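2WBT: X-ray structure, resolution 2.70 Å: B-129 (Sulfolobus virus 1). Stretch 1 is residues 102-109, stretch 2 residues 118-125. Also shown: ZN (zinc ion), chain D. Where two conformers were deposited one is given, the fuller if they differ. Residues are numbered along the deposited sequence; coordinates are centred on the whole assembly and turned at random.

Stretch 1 102-109: VCPVCKKE
Stretch 2 118-125: DHVCKKHN

Zinc site joining an irregular loop (102-109) to the end of a helix (118-122) and the turn after it; the stretches have their nearest CA atoms at Cys103 and Val120, 6.5 Å apart, and bury 327 Å² in total.

Zinc is bound by Cys103 SG at 2.3 Å, Cys106 SG at 2.1 Å, His119 NE2 at 2.0 Å and His124 NE2 at 2.2 Å. All four CA-to-CB bonds point toward the other stretch. Chi1 is t (170°) for Cys103, p (80°) for Cys106, t (161°, chi2 85°) for His119 and m (-56°, chi2 -79°) for His124. Shared coordination, not a hydrogen bond, brings His119 NE2 within 3.1 Å of His124 NE2 and Cys106 SG within 3.0 Å of His119 NE2; no direct hydrogen bond crosses the contact.

Hydrogen bonds within the loop turn its backbone back on itself, with Lys107 N to Cys103 O at 2.9 Å and Cys103 N to Lys108 O at 3.2 Å, Lys107 taking positive phi (75/23). Val105 N donates to Cys103 SG at 3.5 Å; the bonds from Cys106 N to Cys103 SG (3.6 Å) and Lys108 N to Cys106 SG (3.5 Å) are weak.

In the helix, Lys122 N to Asp118 O is 2.8 Å and Lys123 N to His119 O 2.9 Å; His124 follows at -127/-7.

In the apolar and ring packing, Val105 (chi1 t) lies over one face of the His124 ring, CB 3.8 Å from its centroid. Both cysteine sulfurs meet the His119 ring at its edge, whereas Cys103 SG is oblique to the His124 ring. Val120 (chi1 t) sets CG2 3.4 Å from Cys103 SG and 4.2 Å from Pro104 CD.

Among polar contacts, extended Lys108 (all chi t) brings NZ 4.0 Å from Lys123 NZ, two like charges close together, with no hydrogen bond between them. One water accepts from Lys108 NZ (2.8 Å) and His119 ND1 (2.9 Å), so ND1 carries a proton while NE2 binds zinc.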

# COMPACT_ATOMS: atom_id res chain seq x y z
N VAL A 102 -3.03 14.88 -14.66
CA VAL A 102 -3.03 13.41 -14.63
C VAL A 102 -2.87 12.91 -13.20
O VAL A 102 -2.08 13.44 -12.43
CB VAL A 102 -1.89 12.83 -15.49
CG1 VAL A 102 -2.10 11.34 -15.70
CG2 VAL A 102 -1.80 13.54 -16.83
N CYS A 103 -3.64 11.88 -12.87
CA CYS A 103 -3.54 11.24 -11.56
C CYS A 103 -2.29 10.36 -11.51
O CYS A 103 -2.16 9.44 -12.33
CB CYS A 103 -4.80 10.42 -11.26
SG CYS A 103 -4.66 9.35 -9.80
N PRO A 104 -1.38 10.62 -10.53
CA PRO A 104 -0.10 9.90 -10.47
C PRO A 104 -0.26 8.39 -10.28
O PRO A 104 0.70 7.64 -10.49
CB PRO A 104 0.58 10.51 -9.24
CG PRO A 104 -0.53 11.03 -8.42
CD PRO A 104 -1.51 11.56 -9.40
N VAL A 105 -1.46 7.97 -9.90
CA VAL A 105 -1.76 6.58 -9.59
C VAL A 105 -2.33 5.83 -10.80
O VAL A 105 -1.74 4.85 -11.26
CB VAL A 105 -2.75 6.48 -8.41
CG1 VAL A 105 -2.90 5.04 -7.95
CG2 VAL A 105 -2.30 7.36 -7.25
N CYS A 106 -3.47 6.29 -11.30
CA CYS A 106 -4.21 5.58 -12.36
C CYS A 106 -4.04 6.15 -13.77
O CYS A 106 -4.41 5.50 -14.75
CB CYS A 106 -5.70 5.52 -12.02
SG CYS A 106 -6.60 7.04 -12.38
N LYS A 107 -3.50 7.37 -13.88
CA LYS A 107 -3.18 7.98 -15.18
C LYS A 107 -4.39 8.49 -15.96
O LYS A 107 -4.33 8.65 -17.18
CB LYS A 107 -2.37 7.01 -16.05
CG LYS A 107 -1.07 6.58 -15.41
CD LYS A 107 -0.05 7.70 -15.49
CE LYS A 107 0.99 7.59 -14.40
NZ LYS A 107 2.26 8.28 -14.77
N LYS A 108 -5.47 8.75 -15.23
CA LYS A 108 -6.68 9.31 -15.80
C LYS A 108 -6.55 10.83 -15.87
O LYS A 108 -5.94 11.44 -14.99
CB LYS A 108 -7.87 8.93 -14.92
CG LYS A 108 -9.21 9.31 -15.48
CD LYS A 108 -10.29 9.09 -14.46
CE LYS A 108 -11.45 9.96 -14.76
NZ LYS A 108 -12.61 9.67 -13.85
N GLU A 109 -7.12 11.45 -16.91
CA GLU A 109 -6.92 12.89 -17.15
C GLU A 109 -8.15 13.74 -16.87
O GLU A 109 -9.28 13.24 -16.87
CB GLU A 109 -6.43 13.11 -18.59
CG GLU A 109 -5.39 14.22 -18.70
CD GLU A 109 -4.92 14.47 -20.12
OE1 GLU A 109 -5.17 13.62 -21.00
OE2 GLU A 109 -4.28 15.52 -20.35
N ASP A 118 -9.68 15.80 -6.35
CA ASP A 118 -10.89 15.11 -5.88
C ASP A 118 -10.85 13.64 -6.27
O ASP A 118 -11.28 12.78 -5.49
CB ASP A 118 -12.15 15.75 -6.46
CG ASP A 118 -12.30 17.22 -6.11
OD1 ASP A 118 -11.65 17.68 -5.15
OD2 ASP A 118 -13.07 17.92 -6.80
N HIS A 119 -10.35 13.36 -7.47
CA HIS A 119 -10.24 11.98 -7.96
C HIS A 119 -9.28 11.15 -7.11
O HIS A 119 -9.61 10.03 -6.72
CB HIS A 119 -9.81 11.96 -9.43
CG HIS A 119 -9.25 10.64 -9.87
ND1 HIS A 119 -10.04 9.59 -10.31
CD2 HIS A 119 -7.96 10.23 -9.98
CE1 HIS A 119 -9.26 8.57 -10.64
NE2 HIS A 119 -8.00 8.93 -10.45
N VAL A 120 -8.09 11.68 -6.84
CA VAL A 120 -7.08 10.96 -6.06
C VAL A 120 -7.55 10.71 -4.62
O VAL A 120 -7.09 9.78 -3.96
CB VAL A 120 -5.72 11.69 -6.07
CG1 VAL A 120 -4.70 10.96 -5.20
CG2 VAL A 120 -5.20 11.82 -7.49
N CYS A 121 -8.46 11.55 -4.13
CA CYS A 121 -9.07 11.36 -2.82
C CYS A 121 -10.26 10.40 -2.87
O CYS A 121 -10.39 9.53 -2.01
CB CYS A 121 -9.53 12.70 -2.25
SG CYS A 121 -10.33 12.59 -0.62
N LYS A 122 -11.13 10.56 -3.86
CA LYS A 122 -12.35 9.75 -3.96
C LYS A 122 -12.10 8.31 -4.36
O LYS A 122 -12.72 7.40 -3.81
CB LYS A 122 -13.33 10.37 -4.95
CG LYS A 122 -14.16 11.50 -4.38
CD LYS A 122 -15.17 12.05 -5.39
CE LYS A 122 -14.69 11.98 -6.84
NZ LYS A 122 -15.44 12.93 -7.72
N LYS A 123 -11.21 8.09 -5.33
CA LYS A 123 -10.97 6.74 -5.86
C LYS A 123 -9.61 6.13 -5.52
O LYS A 123 -9.34 4.99 -5.88
CB LYS A 123 -11.22 6.72 -7.37
CG LYS A 123 -12.69 6.47 -7.71
CD LYS A 123 -13.06 6.91 -9.11
CE LYS A 123 -12.55 5.96 -10.17
NZ LYS A 123 -12.99 6.39 -11.52
N HIS A 124 -8.75 6.89 -4.83
CA HIS A 124 -7.49 6.33 -4.31
C HIS A 124 -7.29 6.58 -2.83
O HIS A 124 -6.36 6.05 -2.21
CB HIS A 124 -6.31 6.86 -5.12
CG HIS A 124 -6.43 6.59 -6.58
ND1 HIS A 124 -6.13 5.37 -7.14
CD2 HIS A 124 -6.85 7.38 -7.60
CE1 HIS A 124 -6.34 5.41 -8.44
NE2 HIS A 124 -6.78 6.62 -8.75
N ASN A 125 -8.19 7.38 -2.27
CA ASN A 125 -8.27 7.65 -0.84
C ASN A 125 -7.05 8.34 -0.26
O ASN A 125 -6.70 8.14 0.90
CB ASN A 125 -8.55 6.36 -0.07
CG ASN A 125 -9.61 6.54 0.98
OD1 ASN A 125 -10.48 5.68 1.14
ND2 ASN A 125 -9.56 7.65 1.70
ZN ZN D . -6.25 7.88 -10.45
O HOH W 1 -12.70 10.31 -11.11